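Side-chain contacts in prephenate dehydrogenase (Aquifex aeolicus, PDB 2G5C), which probably catalyses the NAD-dependent oxidative decarboxylation of prephenate to 4-hydroxyphenylpyruvate, a step in tyrosine biosynthesis: residues A17-L20 and R21-G24; A244-G247 and F248-S251; R153-L156 and V157-W161. One frame throughout, in Å; residues are numbered along the deposited sequence.

Contact 1 of 3, residues A17-L20 and R21-G24; sequences AKSL and RRSG
Arg21, Arg22 and Ser23 fold back on the turn formed by Ala17, Lys18 and Ser19 near the C-terminal end of helix 11-22. This helix links strands 3-7 and 28-32 in a beta-alpha-beta unit of the Rossmann-type nucleotide-binding domain, and a Schellman motif closes it at Gly24. Arg21 continues the helical pattern, its N bonding Ala17 O at 3.2 Å. Its CG passes 3.9 Å from Ala17 O, and a bend at chi2 then leads the chain away from the helix. The guanidinium forms a salt bridge with Asp49 and bonds the carbonyls of Phe25 and Gly27. It therefore ties the helix end to the chain that follows. Arg22 behaves differently. Its N bonds Lys18 O at 3.2 Å, donated almost straight, with an N-H...O angle of 169°. Its CG is anti to the backbone N (chi1 179°), and a bend at chi3 turns the guanidinium back so that its edge meets the preceding turn. NH1 then reaches Ser19 O at 2.9 Å, but the bond is weak because it is strongly bent. Lys18 O lies at the edge of the same group, near its plane. NH2 also makes a long, weak ion pair with Glu137. Ser23 adds further contacts to Ser19 O. Its N bonds that oxygen at 3.2 Å from above the carbonyl plane. Its OG is hydrogen-bonded to Asp163 O, at the end of helix 151-163, and lies 2.9 Å from Ser19 O. Ser19 O is thus approached by a backbone amide, a guanidinium and a hydroxyl. The hydroxyl of Ser19 itself turns back along the helix to Ser15 O. Gly24 has a phi of 107°, which suits glycine, since a side chain would collide with Ser23 O. Its N bonds Arg21 O at 2.6 Å.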
loop_
_atom_site.group_PDB
_atom_site.type_symbol
_atom_site.label_atom_id
_atom_site.label_comp_id
_atom_site.label_asym_id
_atom_site.label_seq_id
_atom_site.Cartn_x
_atom_site.Cartn_y
_atom_site.Cartn_z
ATOM N N ALA A 17 -22.177 18.900 4.678
ATOM C CA ALA A 17 -22.921 19.918 5.412
ATOM C C ALA A 17 -22.009 21.048 5.887
ATOM O O ALA A 17 -22.314 22.228 5.708
ATOM C CB ALA A 17 -23.630 19.283 6.608
ATOM N N LYS A 18 -20.886 20.680 6.493
ATOM C CA LYS A 18 -19.945 21.669 6.992
ATOM C C LYS A 18 -19.296 22.405 5.832
ATOM O O LYS A 18 -19.084 23.616 5.895
ATOM C CB LYS A 18 -18.879 20.988 7.851
ATOM C CG LYS A 18 -19.454 20.215 9.030
ATOM C CD LYS A 18 -18.367 19.582 9.882
ATOM C CE LYS A 18 -17.518 20.636 10.577
ATOM N NZ LYS A 18 -16.479 20.018 11.447
ATOM N N SER A 19 -18.982 21.674 4.770
ATOM C CA SER A 19 -18.363 22.287 3.606
ATOM C C SER A 19 -19.337 23.285 3.004
ATOM O O SER A 19 -18.932 24.285 2.413
ATOM C CB SER A 19 -17.999 21.224 2.568
ATOM O OG SER A 19 -17.007 20.340 3.063
ATOM N N LEU A 20 -20.625 23.010 3.172
ATOM C CA LEU A 20 -21.672 23.877 2.650
ATOM C C LEU A 20 -21.669 25.237 3.339
ATOM O O LEU A 20 -21.682 26.272 2.675
ATOM C CB LEU A 20 -23.043 23.217 2.824
ATOM C CG LEU A 20 -23.898 23.110 1.558
ATOM C CD1 LEU A 20 -24.125 24.484 0.959
ATOM C CD2 LEU A 20 -23.198 22.221 0.552
ATOM N N ARG A 21 -21.658 25.226 4.669
ATOM C CA ARG A 21 -21.653 26.461 5.449
ATOM C C ARG A 21 -20.432 27.320 5.154
ATOM O O ARG A 21 -20.560 28.490 4.789
ATOM C CB ARG A 21 -21.682 26.150 6.945
ATOM C CG ARG A 21 -22.999 25.609 7.452
ATOM C CD ARG A 21 -24.117 26.617 7.265
ATOM N NE ARG A 21 -25.376 26.104 7.793
ATOM C CZ ARG A 21 -26.570 26.619 7.519
ATOM N NH1 ARG A 21 -26.674 27.670 6.714
ATOM N NH2 ARG A 21 -27.660 26.072 8.041
ATOM N N ARG A 22 -19.250 26.737 5.330
ATOM C CA ARG A 22 -18.001 27.447 5.085
ATOM C C ARG A 22 -18.028 28.150 3.735
ATOM O O ARG A 22 -17.530 29.267 3.599
ATOM C CB ARG A 22 -16.817 26.476 5.116
ATOM C CG ARG A 22 -15.475 27.149 4.851
ATOM C CD ARG A 22 -14.369 26.162 4.492
ATOM N NE ARG A 22 -14.441 25.684 3.108
ATOM C CZ ARG A 22 -15.337 24.812 2.651
ATOM N NH1 ARG A 22 -16.255 24.307 3.462
ATOM N NH2 ARG A 22 -15.310 24.434 1.380
ATOM N N SER A 23 -18.604 27.489 2.737
ATOM C CA SER A 23 -18.684 28.059 1.399
ATOM C C SER A 23 -19.604 29.272 1.349
ATOM O O SER A 23 -19.711 29.932 0.315
ATOM C CB SER A 23 -19.154 27.003 0.396
ATOM O OG SER A 23 -18.155 26.013 0.207
ATOM N N GLY A 24 -20.270 29.557 2.465
ATOM C CA GLY A 24 -21.151 30.711 2.525
ATOM C C GLY A 24 -22.646 30.445 2.520
ATOM O O GLY A 24 -23.438 31.386 2.480
#

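Contact 2 of 3, residues A244-G247 and F248-S251; sequences AIEG and FEKS
Glu246 and Glu249 meet one turn apart on helix 238-260, and their side chains cross obliquely. The carboxylate planes are turned 45° from each other. OE1 of Glu246 comes within 2.9 Å of OE1 of Glu249. Both are acceptors, so this is an approach of like charges and not a bond. The Glu246 chain bends at chi2 (-65°), which swings its end toward the following turn. Glu249 is extended beyond CG and runs alongside Ile245 in the same direction. Ile245 CG2 touches Glu249 CD at 4.0 Å, an aliphatic branch against the carboxylate carbon. CG of Glu249 also passes 3.2 Å from Ile245 O, which accepts the Glu249 amide at 2.9 Å. Farther round the helix, Phe248 leads its ring away to Leu186 and Val190 of helix 173-201. A water donates to Gly247 O at 2.8 Å and to Ser251 OG at 2.6 Å, bridging one turn. Ser251 OG also bonds Asp196 of the second subunit. The helix belongs to the dimerization domain, and Lys256 of the second subunit forms salt bridges with OE1 of both glutamates. With an alanine here in place of Glu249, that lysine would probably keep Glu246 alone of the two glutamates, and a gap would open beside Ile245 CG2. The lysine charge probably offsets part of the repulsion between the two carboxylates in the dimer.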
loop_
_atom_site.group_PDB
_atom_site.type_symbol
_atom_site.label_atom_id
_atom_site.label_comp_id
_atom_site.label_asym_id
_atom_site.label_seq_id
_atom_site.Cartn_x
_atom_site.Cartn_y
_atom_site.Cartn_z
ATOM N N ALA A 244 -11.626 -7.447 -12.765
ATOM C CA ALA A 244 -10.405 -6.835 -12.249
ATOM C C ALA A 244 -9.504 -7.870 -11.584
ATOM O O ALA A 244 -8.293 -7.890 -11.820
ATOM C CB ALA A 244 -10.757 -5.721 -11.265
ATOM N N ILE A 245 -10.089 -8.734 -10.756
ATOM C CA ILE A 245 -9.322 -9.781 -10.089
ATOM C C ILE A 245 -8.725 -10.738 -11.117
ATOM O O ILE A 245 -7.592 -11.180 -10.971
ATOM C CB ILE A 245 -10.196 -10.592 -9.101
ATOM C CG1 ILE A 245 -10.566 -9.718 -7.902
ATOM C CG2 ILE A 245 -9.447 -11.842 -8.640
ATOM C CD1 ILE A 245 -11.469 -10.416 -6.886
ATOM N N GLU A 246 -9.491 -11.054 -12.157
ATOM C CA GLU A 246 -9.012 -11.956 -13.203
ATOM C C GLU A 246 -7.900 -11.274 -13.991
ATOM O O GLU A 246 -6.925 -11.915 -14.388
ATOM C CB GLU A 246 -10.159 -12.353 -14.142
ATOM C CG GLU A 246 -11.276 -13.126 -13.456
ATOM C CD GLU A 246 -10.827 -14.481 -12.930
ATOM O OE1 GLU A 246 -9.782 -14.541 -12.248
ATOM O OE2 GLU A 246 -11.522 -15.489 -13.189
ATOM N N GLY A 247 -8.049 -9.972 -14.206
ATOM C CA GLY A 247 -7.032 -9.228 -14.926
ATOM C C GLY A 247 -5.753 -9.223 -14.110
ATOM O O GLY A 247 -4.653 -9.429 -14.637
ATOM N N PHE A 248 -5.911 -8.998 -12.809
ATOM C CA PHE A 248 -4.793 -8.965 -11.879
ATOM C C PHE A 248 -4.072 -10.314 -11.819
ATOM O O PHE A 248 -2.840 -10.370 -11.827
ATOM C CB PHE A 248 -5.290 -8.587 -10.472
ATOM C CG PHE A 248 -4.261 -8.798 -9.392
ATOM C CD1 PHE A 248 -3.180 -7.933 -9.262
ATOM C CD2 PHE A 248 -4.349 -9.894 -8.538
ATOM C CE1 PHE A 248 -2.192 -8.157 -8.293
ATOM C CE2 PHE A 248 -3.372 -10.134 -7.563
ATOM C CZ PHE A 248 -2.288 -9.263 -7.440
ATOM N N GLU A 249 -4.832 -11.405 -11.751
ATOM C CA GLU A 249 -4.205 -12.713 -11.688
ATOM C C GLU A 249 -3.454 -13.036 -12.976
ATOM O O GLU A 249 -2.517 -13.824 -12.963
ATOM C CB GLU A 249 -5.238 -13.795 -11.354
ATOM C CG GLU A 249 -5.840 -13.608 -9.967
ATOM C CD GLU A 249 -6.794 -14.717 -9.561
ATOM O OE1 GLU A 249 -7.616 -15.126 -10.404
ATOM O OE2 GLU A 249 -6.732 -15.163 -8.392
ATOM N N LYS A 250 -3.851 -12.421 -14.083
ATOM C CA LYS A 250 -3.149 -12.640 -15.340
ATOM C C LYS A 250 -1.778 -11.974 -15.242
ATOM O O LYS A 250 -0.768 -12.553 -15.650
ATOM C CB LYS A 250 -3.926 -12.050 -16.522
ATOM C CG LYS A 250 -5.132 -12.872 -16.932
ATOM C CD LYS A 250 -5.812 -12.271 -18.159
ATOM C CE LYS A 250 -7.073 -13.045 -18.532
ATOM N NZ LYS A 250 -7.781 -12.421 -19.683
ATOM N N SER A 251 -1.739 -10.764 -14.691
ATOM C CA SER A 251 -0.466 -10.059 -14.535
ATOM C C SER A 251 0.446 -10.750 -13.519
ATOM O O SER A 251 1.652 -10.869 -13.739
ATOM C CB SER A 251 -0.694 -8.608 -14.104
ATOM O OG SER A 251 -1.154 -7.813 -15.180
HETATM O O HOH W 1 -3.367 -7.907 -16.568
#

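Contact 3 of 3, residues R153-L156 and V157-W161; sequences RLKL and VKRVW
Lys155 and Arg159 leave helix 151-163 together, one alongside the other. Arg159 CG passes 3.2 Å from Lys155 O, which also accepts the Arg159 amide at 3.0 Å. The guanidinium turns its edge to the preceding turn: NH1 comes 3.0 Å from Lys155 CB, a close approach, and Leu156 N lies at the edge in its plane. The charged ends stay apart, Lys155 NZ and Arg159 NH2 being 5.6 Å from each other. On another side of the helix, Leu156 CD1 meets Val160 CG2 in a loose apolar contact of 4.4 Å. Val160 CG2 is anti to its carbonyl carbon, a setting that lays it 3.2 Å from Leu156 O. Val157 repeats this geometry one turn earlier, its CG2 3.2 Å from Arg153 O. The helix is the crossover of a beta-alpha-beta unit, joining the parallel strands 140-143 and 167-170 of the nucleotide-binding domain. Its buried side rests on the sheet. Val157 packs on Thr91, Thr93, Val115 and Leu143, while Leu154 reaches Leu143 and Tyr170. At the start of this face Arg153 forms a salt bridge to Asp150, and its NH2 bonds Ala90 O. Farther along, Trp161 lies against Val141 and Leu143 and makes edge-to-face contacts with the rings of Phe16 and Tyr136.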
loop_
_atom_site.group_PDB
_atom_site.type_symbol
_atom_site.label_atom_id
_atom_site.label_comp_id
_atom_site.label_asym_id
_atom_site.label_seq_id
_atom_site.Cartn_x
_atom_site.Cartn_y
_atom_site.Cartn_z
ATOM N N ARG A 153 -30.467 20.293 -13.629
ATOM C CA ARG A 153 -30.097 19.691 -12.352
ATOM C C ARG A 153 -28.628 19.271 -12.332
ATOM O O ARG A 153 -27.981 19.310 -11.286
ATOM C CB ARG A 153 -30.990 18.487 -12.050
ATOM C CG ARG A 153 -32.394 18.853 -11.592
ATOM C CD ARG A 153 -33.157 17.614 -11.147
ATOM N NE ARG A 153 -34.390 17.937 -10.433
ATOM C CZ ARG A 153 -35.482 18.438 -11.001
ATOM N NH1 ARG A 153 -35.508 18.683 -12.304
ATOM N NH2 ARG A 153 -36.554 18.691 -10.264
ATOM N N LEU A 154 -28.103 18.871 -13.486
ATOM C CA LEU A 154 -26.699 18.466 -13.572
ATOM C C LEU A 154 -25.811 19.672 -13.295
ATOM O O LEU A 154 -24.897 19.612 -12.471
ATOM C CB LEU A 154 -26.373 17.919 -14.963
ATOM C CG LEU A 154 -24.902 17.534 -15.175
ATOM C CD1 LEU A 154 -24.544 16.359 -14.265
ATOM C CD2 LEU A 154 -24.654 17.171 -16.630
ATOM N N LYS A 155 -26.094 20.769 -13.993
ATOM C CA LYS A 155 -25.333 21.998 -13.838
ATOM C C LYS A 155 -25.402 22.482 -12.399
ATOM O O LYS A 155 -24.411 22.956 -11.848
ATOM C CB LYS A 155 -25.874 23.085 -14.776
ATOM C CG LYS A 155 -25.705 22.777 -16.257
ATOM C CD LYS A 155 -26.136 23.957 -17.119
ATOM C CE LYS A 155 -26.033 23.633 -18.605
ATOM N NZ LYS A 155 -24.645 23.272 -19.013
ATOM N N LEU A 156 -26.579 22.367 -11.795
ATOM C CA LEU A 156 -26.766 22.782 -10.413
ATOM C C LEU A 156 -25.804 22.010 -9.509
ATOM O O LEU A 156 -24.928 22.597 -8.871
ATOM C CB LEU A 156 -28.210 22.519 -9.977
ATOM C CG LEU A 156 -28.543 22.728 -8.496
ATOM C CD1 LEU A 156 -28.334 24.180 -8.113
ATOM C CD2 LEU A 156 -29.983 22.307 -8.239
ATOM N N VAL A 157 -25.971 20.691 -9.473
ATOM C CA VAL A 157 -25.136 19.821 -8.654
ATOM C C VAL A 157 -23.649 20.047 -8.915
ATOM O O VAL A 157 -22.841 20.000 -7.990
ATOM C CB VAL A 157 -25.488 18.335 -8.904
ATOM C CG1 VAL A 157 -24.556 17.432 -8.116
ATOM C CG2 VAL A 157 -26.933 18.076 -8.498
ATOM N N LYS A 158 -23.294 20.293 -10.175
ATOM C CA LYS A 158 -21.903 20.539 -10.540
ATOM C C LYS A 158 -21.383 21.795 -9.852
ATOM O O LYS A 158 -20.336 21.772 -9.206
ATOM C CB LYS A 158 -21.758 20.705 -12.055
ATOM C CG LYS A 158 -20.353 21.105 -12.489
ATOM C CD LYS A 158 -20.231 21.236 -14.001
ATOM C CE LYS A 158 -18.831 21.688 -14.400
ATOM N NZ LYS A 158 -18.698 21.870 -15.872
ATOM N N ARG A 159 -22.119 22.892 -9.991
ATOM C CA ARG A 159 -21.717 24.153 -9.378
ATOM C C ARG A 159 -21.572 24.043 -7.864
ATOM O O ARG A 159 -20.672 24.644 -7.281
ATOM C CB ARG A 159 -22.724 25.259 -9.709
ATOM C CG ARG A 159 -22.766 25.655 -11.178
ATOM C CD ARG A 159 -23.570 26.942 -11.369
ATOM N NE ARG A 159 -23.683 27.336 -12.771
ATOM C CZ ARG A 159 -24.358 26.649 -13.690
ATOM N NH1 ARG A 159 -24.983 25.529 -13.354
ATOM N NH2 ARG A 159 -24.411 27.084 -14.944
ATOM N N VAL A 160 -22.464 23.283 -7.232
ATOM C CA VAL A 160 -22.430 23.108 -5.784
ATOM C C VAL A 160 -21.124 22.451 -5.348
ATOM O O VAL A 160 -20.446 22.934 -4.440
ATOM C CB VAL A 160 -23.606 22.236 -5.297
ATOM C CG1 VAL A 160 -23.550 22.087 -3.782
ATOM C CG2 VAL A 160 -24.925 22.860 -5.722
ATOM N N TRP A 161 -20.777 21.344 -5.994
ATOM C CA TRP A 161 -19.542 20.641 -5.670
ATOM C C TRP A 161 -18.342 21.565 -5.842
ATOM O O TRP A 161 -17.431 21.576 -5.017
ATOM C CB TRP A 161 -19.391 19.415 -6.565
ATOM C CG TRP A 161 -20.171 18.228 -6.088
ATOM C CD1 TRP A 161 -21.114 17.534 -6.787
ATOM C CD2 TRP A 161 -20.018 17.548 -4.835
ATOM N NE1 TRP A 161 -21.553 16.460 -6.051
ATOM C CE2 TRP A 161 -20.895 16.444 -4.850
ATOM C CE3 TRP A 161 -19.221 17.764 -3.702
ATOM C CZ2 TRP A 161 -21.000 15.552 -3.773
ATOM C CZ3 TRP A 161 -19.325 16.880 -2.632
ATOM C CH2 TRP A 161 -20.208 15.788 -2.678
#

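Contacts 1 and 3 are neighbours in the nucleotide-binding domain. Their centres are 15 Å apart and their nearest atoms about 4 Å, without touching. Tyr136 bridges them, since it meets side chains of both. Neither contact reaches the cofactor. The side chain of Ala17 in contact 1 is about 11 Å from the bound NAD, and that of Val157 in contact 3 about 14 Å. Contact 2 lies on the opposite side of the chain's centre, in the dimerization domain and far from the NAD site. Its centre is 42 Å from that of contact 1 and 37 Å from that of contact 3. It alone of the three touches the second subunit.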